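Local structure of NADH:ubiquinone oxidoreductase, Na translocating, C subunit (Parabacteroides distasonis, 3LWX) at residues Val79-Leu89 with Tyr101-Tyr112; Gly93-Ile102 with Ala114-Thr122. The protein is the C subunit of a sodium-translocating oxidoreductase complex and contains a domain of the FMN-binding family. All blocks are in the same frame, centred on the assembly; numbering follows the deposited sequence. Where two conformers were deposited one is given.

Interaction 1. Residues Val79-Leu89 with Tyr101-Tyr112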
loop_
_atom_site.group_PDB
_atom_site.type_symbol
_atom_site.label_atom_id
_atom_site.label_comp_id
_atom_site.label_asym_id
_atom_site.label_seq_id
_atom_site.Cartn_x
_atom_site.Cartn_y
_atom_site.Cartn_z
ATOM N N VAL A 79 15.341 1.234 -7.131
ATOM C CA VAL A 79 15.470 -0.135 -7.601
ATOM C C VAL A 79 16.168 -0.089 -8.958
ATOM O O VAL A 79 15.603 0.388 -9.945
ATOM C CB VAL A 79 14.085 -0.814 -7.697
ATOM C CG1 VAL A 79 14.207 -2.210 -8.284
ATOM C CG2 VAL A 79 13.441 -0.876 -6.311
ATOM N N ASP A 80 17.411 -0.565 -9.002
ATOM C CA ASP A 80 18.199 -0.564 -10.232
ATOM C C ASP A 80 18.287 0.856 -10.825
ATOM O O ASP A 80 18.221 1.040 -12.048
ATOM C CB ASP A 80 17.624 -1.563 -11.255
ATOM C CG ASP A 80 17.595 -3.003 -10.735
ATOM O OD1 ASP A 80 18.317 -3.321 -9.768
ATOM O OD2 ASP A 80 16.855 -3.830 -11.309
ATOM N N GLY A 81 18.443 1.860 -9.964
ATOM C CA GLY A 81 18.565 3.254 -10.384
ATOM C C GLY A 81 17.277 3.995 -10.704
ATOM O O GLY A 81 17.318 5.197 -10.992
ATOM N N GLN A 82 16.138 3.300 -10.620
ATOM C CA GLN A 82 14.844 3.876 -10.967
ATOM C C GLN A 82 13.926 3.957 -9.773
ATOM O O GLN A 82 13.960 3.090 -8.907
ATOM C CB GLN A 82 14.161 3.023 -12.026
ATOM C CG GLN A 82 14.929 2.938 -13.334
ATOM C CD GLN A 82 15.075 4.290 -14.018
ATOM N N PRO A 83 13.076 4.995 -9.737
ATOM C CA PRO A 83 12.199 5.096 -8.594
ATOM C C PRO A 83 10.977 4.171 -8.664
ATOM O O PRO A 83 10.418 3.913 -9.738
ATOM C CB PRO A 83 11.750 6.560 -8.649
ATOM C CG PRO A 83 11.781 6.899 -10.118
ATOM C CD PRO A 83 12.973 6.165 -10.632
ATOM N N LYS A 84 10.621 3.650 -7.496
ATOM C CA LYS A 84 9.320 3.022 -7.265
ATOM C C LYS A 84 8.657 3.874 -6.187
ATOM O O LYS A 84 9.299 4.194 -5.181
ATOM C CB LYS A 84 9.412 1.572 -6.786
ATOM C CG LYS A 84 10.224 0.657 -7.678
ATOM C CD LYS A 84 9.616 0.474 -9.054
ATOM C CE LYS A 84 10.395 -0.559 -9.856
ATOM N NZ LYS A 84 9.915 -0.651 -11.253
ATOM N N TYR A 85 7.389 4.221 -6.382
ATOM C CA TYR A 85 6.664 5.060 -5.437
ATOM C C TYR A 85 5.709 4.188 -4.634
ATOM O O TYR A 85 4.812 3.567 -5.205
ATOM C CB TYR A 85 5.902 6.162 -6.167
ATOM C CG TYR A 85 6.797 7.042 -7.010
ATOM C CD1 TYR A 85 7.430 8.157 -6.467
ATOM C CD2 TYR A 85 7.017 6.761 -8.348
ATOM C CE1 TYR A 85 8.253 8.954 -7.237
ATOM C CE2 TYR A 85 7.837 7.571 -9.138
ATOM C CZ TYR A 85 8.455 8.661 -8.564
ATOM O OH TYR A 85 9.256 9.478 -9.341
ATOM N N ILE A 86 5.906 4.170 -3.321
ATOM C CA ILE A 86 5.135 3.337 -2.406
ATOM C C ILE A 86 4.169 4.238 -1.639
ATOM O O ILE A 86 4.571 5.263 -1.058
ATOM C CB ILE A 86 6.042 2.614 -1.401
ATOM C CG1 ILE A 86 7.142 1.824 -2.102
ATOM C CG2 ILE A 86 5.226 1.684 -0.488
ATOM C CD1 ILE A 86 8.286 1.411 -1.196
HETATM N N MSE A 87 2.888 3.867 -1.656
HETATM C CA MSE A 87 1.790 4.610 -1.079
HETATM C C MSE A 87 1.091 3.763 -0.031
HETATM O O MSE A 87 1.068 2.536 -0.124
HETATM C CB MSE A 87 0.823 5.007 -2.197
HETATM C CG MSE A 87 1.442 5.982 -3.172
HETATM SE SE MSE A 87 0.435 6.363 -4.732
HETATM C CE MSE A 87 0.799 4.735 -5.698
ATOM N N ALA A 88 0.566 4.441 0.980
ATOM C CA ALA A 88 -0.061 3.802 2.129
ATOM C C ALA A 88 -1.578 3.751 1.986
ATOM O O ALA A 88 -2.221 4.751 1.642
ATOM C CB ALA A 88 0.333 4.518 3.407
ATOM N N LEU A 89 -2.140 2.599 2.306
ATOM C CA LEU A 89 -3.551 2.318 2.229
ATOM C C LEU A 89 -4.166 2.143 3.611
ATOM O O LEU A 89 -3.529 1.640 4.544
ATOM C CB LEU A 89 -3.775 1.010 1.478
ATOM C CG LEU A 89 -3.067 0.897 0.126
ATOM C CD1 LEU A 89 -3.275 -0.500 -0.432
ATOM C CD2 LEU A 89 -3.544 1.964 -0.840
ATOM N N TYR A 101 0.106 -1.387 1.634
ATOM C CA TYR A 101 0.983 -0.539 0.831
ATOM C C TYR A 101 0.922 -1.017 -0.607
ATOM O O TYR A 101 0.802 -2.222 -0.860
ATOM C CB TYR A 101 2.443 -0.597 1.334
ATOM C CG TYR A 101 2.541 -0.099 2.742
ATOM C CD1 TYR A 101 2.687 1.255 3.013
ATOM C CD2 TYR A 101 2.380 -0.971 3.814
ATOM C CE1 TYR A 101 2.687 1.722 4.321
ATOM C CE2 TYR A 101 2.395 -0.514 5.126
ATOM C CZ TYR A 101 2.524 0.843 5.373
ATOM O OH TYR A 101 2.507 1.333 6.655
ATOM N N ILE A 102 1.036 -0.088 -1.540
ATOM C CA ILE A 102 1.082 -0.444 -2.943
ATOM C C ILE A 102 2.136 0.424 -3.614
ATOM O O ILE A 102 2.246 1.616 -3.313
ATOM C CB ILE A 102 -0.317 -0.349 -3.584
ATOM C CG1 ILE A 102 -0.355 -0.995 -4.969
ATOM C CG2 ILE A 102 -0.785 1.077 -3.644
ATOM C CD1 ILE A 102 -1.773 -1.183 -5.452
ATOM N N SER A 103 2.932 -0.196 -4.477
ATOM C CA SER A 103 3.989 0.529 -5.157
ATOM C C SER A 103 3.703 0.583 -6.649
ATOM O O SER A 103 3.116 -0.343 -7.223
ATOM C CB SER A 103 5.369 -0.105 -4.911
ATOM O OG SER A 103 5.489 -1.363 -5.538
ATOM N N VAL A 104 4.156 1.666 -7.272
ATOM C CA VAL A 104 4.080 1.824 -8.704
ATOM C C VAL A 104 5.467 2.085 -9.293
ATOM O O VAL A 104 6.387 2.567 -8.619
ATOM C CB VAL A 104 3.098 2.952 -9.138
ATOM C CG1 VAL A 104 1.658 2.595 -8.766
ATOM C CG2 VAL A 104 3.475 4.311 -8.547
ATOM N N ASP A 105 5.570 1.741 -10.567
ATOM C CA ASP A 105 6.743 1.980 -11.376
ATOM C C ASP A 105 6.962 3.480 -11.590
ATOM O O ASP A 105 6.168 4.322 -11.173
ATOM C CB ASP A 105 6.576 1.292 -12.723
ATOM C CG ASP A 105 6.612 -0.229 -12.642
ATOM O OD1 ASP A 105 7.190 -0.791 -11.688
ATOM O OD2 ASP A 105 6.077 -0.864 -13.574
ATOM N N SER A 106 8.042 3.815 -12.286
ATOM C CA SER A 106 8.399 5.218 -12.488
ATOM C C SER A 106 7.369 5.992 -13.304
ATOM O O SER A 106 7.340 7.221 -13.246
ATOM C CB SER A 106 9.780 5.325 -13.127
ATOM O OG SER A 106 9.763 4.803 -14.441
ATOM N N ASP A 107 6.513 5.282 -14.044
ATOM C CA ASP A 107 5.407 5.920 -14.775
ATOM C C ASP A 107 4.267 6.406 -13.859
ATOM O O ASP A 107 3.310 7.001 -14.337
ATOM C CB ASP A 107 4.836 5.006 -15.874
ATOM C CG ASP A 107 4.079 3.777 -15.359
ATOM O OD1 ASP A 107 4.034 3.518 -14.138
ATOM O OD2 ASP A 107 3.497 3.074 -16.226
ATOM N N LYS A 108 4.361 6.138 -12.556
ATOM C CA LYS A 108 3.351 6.591 -11.595
ATOM C C LYS A 108 1.961 6.063 -11.979
ATOM O O LYS A 108 0.951 6.729 -11.769
ATOM C CB LYS A 108 3.396 8.115 -11.385
ATOM C CG LYS A 108 4.709 8.534 -10.726
ATOM C CD LYS A 108 4.711 9.962 -10.214
ATOM C CE LYS A 108 4.582 11.006 -11.291
ATOM N NZ LYS A 108 4.576 12.375 -10.700
ATOM N N ASN A 109 1.924 4.815 -12.450
ATOM C CA ASN A 109 0.682 4.225 -12.936
ATOM C C ASN A 109 0.639 2.703 -12.799
ATOM O O ASN A 109 -0.328 2.147 -12.268
ATOM C CB ASN A 109 0.450 4.624 -14.409
ATOM C CG ASN A 109 -0.954 4.283 -14.896
ATOM O OD1 ASN A 109 -1.856 4.069 -14.097
ATOM N ND2 ASN A 109 -1.144 4.233 -16.213
ATOM N N THR A 110 1.685 2.042 -13.290
ATOM C CA THR A 110 1.742 0.597 -13.314
ATOM C C THR A 110 2.172 0.067 -11.959
ATOM O O THR A 110 3.216 0.433 -11.437
ATOM C CB THR A 110 2.711 0.101 -14.385
ATOM O OG1 THR A 110 2.371 0.669 -15.649
ATOM C CG2 THR A 110 2.676 -1.410 -14.482
ATOM N N ILE A 111 1.382 -0.827 -11.384
ATOM C CA ILE A 111 1.675 -1.380 -10.077
ATOM C C ILE A 111 2.845 -2.349 -10.143
ATOM O O ILE A 111 2.906 -3.242 -10.992
ATOM C CB ILE A 111 0.415 -2.039 -9.471
ATOM C CG1 ILE A 111 -0.632 -0.951 -9.186
ATOM C CG2 ILE A 111 0.732 -2.817 -8.181
ATOM C CD1 ILE A 111 -2.085 -1.450 -9.117
ATOM N N TYR A 112 3.779 -2.175 -9.210
ATOM C CA TYR A 112 4.980 -2.995 -9.082
ATOM C C TYR A 112 4.799 -4.098 -8.012
ATOM O O TYR A 112 5.300 -5.227 -8.174
ATOM C CB TYR A 112 6.175 -2.087 -8.757
ATOM C CG TYR A 112 7.491 -2.789 -8.602
ATOM C CD1 TYR A 112 8.071 -3.481 -9.649
ATOM C CD2 TYR A 112 8.167 -2.742 -7.400
ATOM C CE1 TYR A 112 9.307 -4.125 -9.492
ATOM C CE2 TYR A 112 9.413 -3.359 -7.230
ATOM C CZ TYR A 112 9.981 -4.060 -8.279
ATOM O OH TYR A 112 11.206 -4.682 -8.134
HETATM O O HOH W 1 10.408 2.171 -11.986
HETATM O O HOH W 2 9.144 9.008 -11.941
#
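Y85 and M87 face V104 and I102 as the hydrogen-bonded pairs of an antiparallel beta hairpin, each pair closed by two backbone bonds, such as M87 N to I102 O at 2.9 Å, while the strand axes of 82-89 and 101-104 run at 154°. On the face that bears I86, A88, Y101 and S103, I86 sets CG1 against S103 CB and CG2 against Y101 CB, and A88 CB meets the Y101 ring at CE1, 3.8 Å away. Helix 4-23 lies over this side, with I20 on I86 and S23 O accepting a hydrogen bond from S103 OG. Across the sheet, the selenomethionine M87 turns CE back onto both methyls of V104, and L89 CD2 rests on I102 CG2; Y191 and L184 of helix 174-196 pack on this layer. Y85 leans along its strand toward the turn D105-K108, where K108 CD comes over one face of the Y85 ring, toward its rim, and K108 CG touches Y85 CE2 at 3.6 Å, while D105 O lies in plane at the ring edge. K84 folds back through a bend at chi2 (-65°), which carries CE over the centre of the Y112 ring, 3.6 Å from its centroid, as a CH-pi contact. K84 NZ stays over the same face as a cation-pi partner and forms a salt bridge with D105 OD1 at 2.8 Å, meeting it from above the carboxylate plane. A water accepts from K84 NZ and S106 N and donates to P83 O, the water oxygen lying 2.8 Å from P83 O.

Interaction 2. Residues Gly93-Ile102 with Ala114-Thr122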
loop_
_atom_site.group_PDB
_atom_site.type_symbol
_atom_site.label_atom_id
_atom_site.label_comp_id
_atom_site.label_asym_id
_atom_site.label_seq_id
_atom_site.Cartn_x
_atom_site.Cartn_y
_atom_site.Cartn_z
ATOM N N GLY A 93 -12.718 -3.587 6.764
ATOM C CA GLY A 93 -13.090 -4.935 6.397
ATOM C C GLY A 93 -14.389 -5.348 7.057
ATOM O O GLY A 93 -15.180 -4.516 7.502
ATOM N N LEU A 94 -14.601 -6.652 7.131
ATOM C CA LEU A 94 -15.806 -7.177 7.739
ATOM C C LEU A 94 -15.806 -7.029 9.257
ATOM O O LEU A 94 -16.825 -6.660 9.853
ATOM C CB LEU A 94 -15.983 -8.653 7.360
ATOM C CG LEU A 94 -17.158 -9.384 8.013
ATOM C CD1 LEU A 94 -18.486 -8.665 7.810
ATOM C CD2 LEU A 94 -17.211 -10.806 7.460
ATOM N N TRP A 95 -14.668 -7.313 9.879
ATOM C CA TRP A 95 -14.578 -7.365 11.341
ATOM C C TRP A 95 -13.663 -6.328 11.959
ATOM O O TRP A 95 -13.588 -6.227 13.183
ATOM C CB TRP A 95 -14.137 -8.760 11.803
ATOM C CG TRP A 95 -15.049 -9.868 11.381
ATOM C CD1 TRP A 95 -14.762 -10.865 10.495
ATOM C CD2 TRP A 95 -16.393 -10.113 11.836
ATOM N NE1 TRP A 95 -15.824 -11.728 10.384
ATOM C CE2 TRP A 95 -16.836 -11.290 11.195
ATOM C CE3 TRP A 95 -17.242 -9.484 12.755
ATOM C CZ2 TRP A 95 -18.102 -11.832 11.415
ATOM C CZ3 TRP A 95 -18.508 -10.036 12.978
ATOM C CH2 TRP A 95 -18.921 -11.189 12.297
ATOM N N GLY A 96 -12.981 -5.548 11.139
ATOM C CA GLY A 96 -12.096 -4.532 11.656
ATOM C C GLY A 96 -11.386 -3.841 10.520
ATOM O O GLY A 96 -11.670 -4.085 9.358
ATOM N N PRO A 97 -10.456 -2.947 10.855
ATOM C CA PRO A 97 -9.696 -2.198 9.865
ATOM C C PRO A 97 -8.829 -3.041 8.946
ATOM O O PRO A 97 -8.419 -4.152 9.313
ATOM C CB PRO A 97 -8.771 -1.341 10.739
ATOM C CG PRO A 97 -9.618 -1.055 11.941
ATOM C CD PRO A 97 -10.309 -2.360 12.202
ATOM N N LEU A 98 -8.548 -2.478 7.776
ATOM C CA LEU A 98 -7.606 -2.981 6.808
ATOM C C LEU A 98 -6.556 -1.898 6.583
ATOM O O LEU A 98 -6.816 -0.717 6.796
ATOM C CB LEU A 98 -8.244 -3.279 5.452
ATOM C CG LEU A 98 -9.490 -4.149 5.437
ATOM C CD1 LEU A 98 -10.012 -4.304 3.996
ATOM C CD2 LEU A 98 -9.248 -5.514 6.110
ATOM N N TRP A 99 -5.380 -2.304 6.122
ATOM C CA TRP A 99 -4.371 -1.343 5.690
ATOM C C TRP A 99 -3.456 -2.049 4.698
ATOM O O TRP A 99 -3.656 -3.214 4.365
ATOM C CB TRP A 99 -3.601 -0.731 6.857
ATOM C CG TRP A 99 -2.810 -1.667 7.725
ATOM C CD1 TRP A 99 -1.478 -1.918 7.646
ATOM C CD2 TRP A 99 -3.287 -2.418 8.842
ATOM N NE1 TRP A 99 -1.097 -2.783 8.627
ATOM C CE2 TRP A 99 -2.188 -3.108 9.380
ATOM C CE3 TRP A 99 -4.542 -2.563 9.451
ATOM C CZ2 TRP A 99 -2.307 -3.958 10.486
ATOM C CZ3 TRP A 99 -4.656 -3.410 10.544
ATOM C CH2 TRP A 99 -3.552 -4.097 11.047
ATOM N N GLY A 100 -2.434 -1.357 4.206
ATOM C CA GLY A 100 -1.521 -1.959 3.276
ATOM C C GLY A 100 -0.650 -0.922 2.610
ATOM O O GLY A 100 -0.661 0.257 2.986
ATOM N N TYR A 101 0.106 -1.387 1.634
ATOM C CA TYR A 101 0.983 -0.539 0.831
ATOM C C TYR A 101 0.922 -1.017 -0.607
ATOM O O TYR A 101 0.802 -2.222 -0.860
ATOM C CB TYR A 101 2.443 -0.597 1.334
ATOM C CG TYR A 101 2.541 -0.099 2.742
ATOM C CD1 TYR A 101 2.687 1.255 3.013
ATOM C CD2 TYR A 101 2.380 -0.971 3.814
ATOM C CE1 TYR A 101 2.687 1.722 4.321
ATOM C CE2 TYR A 101 2.395 -0.514 5.126
ATOM C CZ TYR A 101 2.524 0.843 5.373
ATOM O OH TYR A 101 2.507 1.333 6.655
ATOM N N ILE A 102 1.036 -0.088 -1.540
ATOM C CA ILE A 102 1.082 -0.444 -2.943
ATOM C C ILE A 102 2.136 0.424 -3.614
ATOM O O ILE A 102 2.246 1.616 -3.313
ATOM C CB ILE A 102 -0.317 -0.349 -3.584
ATOM C CG1 ILE A 102 -0.355 -0.995 -4.969
ATOM C CG2 ILE A 102 -0.785 1.077 -3.644
ATOM C CD1 ILE A 102 -1.773 -1.183 -5.452
ATOM N N ALA A 114 2.388 -5.069 -3.970
ATOM C CA ALA A 114 1.354 -4.717 -3.017
ATOM C C ALA A 114 1.454 -5.607 -1.789
ATOM O O ALA A 114 1.949 -6.737 -1.872
ATOM C CB ALA A 114 -0.018 -4.888 -3.660
ATOM N N ASP A 115 0.945 -5.097 -0.673
ATOM C CA ASP A 115 0.856 -5.844 0.581
ATOM C C ASP A 115 -0.400 -5.380 1.295
ATOM O O ASP A 115 -0.633 -4.173 1.387
ATOM C CB ASP A 115 2.066 -5.587 1.481
ATOM C CG ASP A 115 2.123 -6.528 2.670
ATOM O OD1 ASP A 115 2.270 -7.742 2.410
ATOM O OD2 ASP A 115 2.045 -6.063 3.825
ATOM N N PHE A 116 -1.173 -6.322 1.835
ATOM C CA PHE A 116 -2.394 -5.988 2.554
ATOM C C PHE A 116 -2.380 -6.630 3.932
ATOM O O PHE A 116 -1.992 -7.794 4.074
ATOM C CB PHE A 116 -3.642 -6.439 1.776
ATOM C CG PHE A 116 -3.717 -5.869 0.382
ATOM C CD1 PHE A 116 -4.150 -4.577 0.162
ATOM C CD2 PHE A 116 -3.326 -6.613 -0.705
ATOM C CE1 PHE A 116 -4.199 -4.044 -1.111
ATOM C CE2 PHE A 116 -3.365 -6.078 -1.980
ATOM C CZ PHE A 116 -3.801 -4.804 -2.173
ATOM N N SER A 117 -2.914 -5.887 4.892
ATOM C CA SER A 117 -2.975 -6.293 6.275
ATOM C C SER A 117 -4.357 -6.025 6.857
ATOM O O SER A 117 -5.167 -5.285 6.299
ATOM C CB SER A 117 -1.939 -5.543 7.105
ATOM O OG SER A 117 -0.620 -5.881 6.715
ATOM N N HIS A 118 -4.611 -6.612 8.020
ATOM C CA HIS A 118 -5.902 -6.465 8.672
ATOM C C HIS A 118 -5.776 -6.750 10.156
ATOM O O HIS A 118 -4.858 -7.433 10.615
ATOM C CB HIS A 118 -6.928 -7.424 8.063
ATOM C CG HIS A 118 -6.529 -8.851 8.207
ATOM N ND1 HIS A 118 -6.919 -9.627 9.278
ATOM C CD2 HIS A 118 -5.664 -9.602 7.478
ATOM C CE1 HIS A 118 -6.340 -10.808 9.173
ATOM N NE2 HIS A 118 -5.567 -10.819 8.097
ATOM N N GLN A 119 -6.734 -6.227 10.897
ATOM C CA GLN A 119 -6.784 -6.390 12.345
ATOM C C GLN A 119 -7.400 -7.693 12.801
ATOM O O GLN A 119 -6.931 -8.294 13.761
ATOM C CB GLN A 119 -7.593 -5.229 12.934
ATOM C CG GLN A 119 -7.751 -5.197 14.468
ATOM C CD GLN A 119 -8.939 -5.988 15.063
ATOM O OE1 GLN A 119 -8.906 -6.344 16.242
ATOM N NE2 GLN A 119 -9.982 -6.239 14.269
ATOM N N GLY A 120 -8.478 -8.105 12.149
ATOM C CA GLY A 120 -9.233 -9.254 12.627
ATOM C C GLY A 120 -10.075 -9.983 11.615
ATOM O O GLY A 120 -11.122 -10.536 11.970
ATOM N N GLU A 121 -9.622 -10.009 10.362
ATOM C CA GLU A 121 -10.355 -10.773 9.348
ATOM C C GLU A 121 -10.161 -12.278 9.565
ATOM O O GLU A 121 -9.223 -12.716 10.227
ATOM C CB GLU A 121 -10.001 -10.335 7.928
ATOM C CG GLU A 121 -10.243 -8.836 7.663
ATOM C CD GLU A 121 -11.679 -8.415 7.881
ATOM O OE1 GLU A 121 -12.526 -8.711 7.003
ATOM O OE2 GLU A 121 -11.958 -7.751 8.911
ATOM N N THR A 122 -11.057 -13.057 8.990
ATOM C CA THR A 122 -11.148 -14.484 9.306
ATOM C C THR A 122 -10.195 -15.356 8.505
ATOM O O THR A 122 -10.199 -15.308 7.287
ATOM C CB THR A 122 -12.595 -14.958 9.092
ATOM O OG1 THR A 122 -13.428 -14.168 9.929
ATOM C CG2 THR A 122 -12.791 -16.432 9.388
HETATM O O HOH W 3 -9.874 -6.546 10.238
#
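S117 and W99 form a hydrogen-bonded pair of the antiparallel hairpin 97-102 and 114-118, and their side chains press together on the same side of the sheet. S117 CB sits over the indole as a CH-pi contact, 3.4 Å from the centroid of the five-membered ring and 21° off its normal. W99 holds CG between its backbone N and carbonyl carbon (chi1 61°), laying the indole across the neighbouring strand; its far rim, at CZ3, reaches the H118-Q119 peptide, 3.5 Å from Q119 N. The backbone pair beneath is joined by S117 N to W99 O at 2.8 Å, the donor standing above the carbonyl plane. On the opposite side of the sheet L98 points CD2 at H118 CB, 3.6 Å away, and meets E121 CG at about a right angle. G100 has no side chain, and its CA lies 3.0 Å from D115 O, opposite F116 in a non-hydrogen-bonded pair.

Beyond the strands, E121 bends at chi2 (-59°) and turns its carboxylate into the loop 93-96. OE1 takes the N-H of L94 at 2.9 Å on its syn side, and OE2 takes that of W95 at 2.9 Å through its syn lone pair, with a weak third bond from G96 N. A water donates to OE2 and to P97 O while accepting from G120 N. E121 N in turn donates to H118 ND1, tying the segment after the strand back to the strand's last residue, and T176 OG1 bonds to OE1. The buried carboxylate is thus gripped through both oxygens by several donors, which would be expected to stabilise its negative charge and fix the two loops against each other.

In the fold
Interactions 1 and 2 are successive hairpins of one antiparallel sheet, with strand 97-104 central to both: Y101 and I102 pair with strand 82-92 in interaction 1 and with strand 111-118 in interaction 2. Their centres are 20 Å apart, on opposite sides of the chain's centre, yet they meet where L89 N lies 2.9 Å from G100 O, a probable hydrogen bond, and L89 CD1 packs 3.7 Å from F116 CE1. Loop 93-96 of interaction 2 joins the strands paired in interaction 1, and D105-T110 of interaction 1 joins those paired in interaction 2. Glycerol, probably from crystallisation, lies about 4 Å from the K108 side chain and about 3 Å from that of W95.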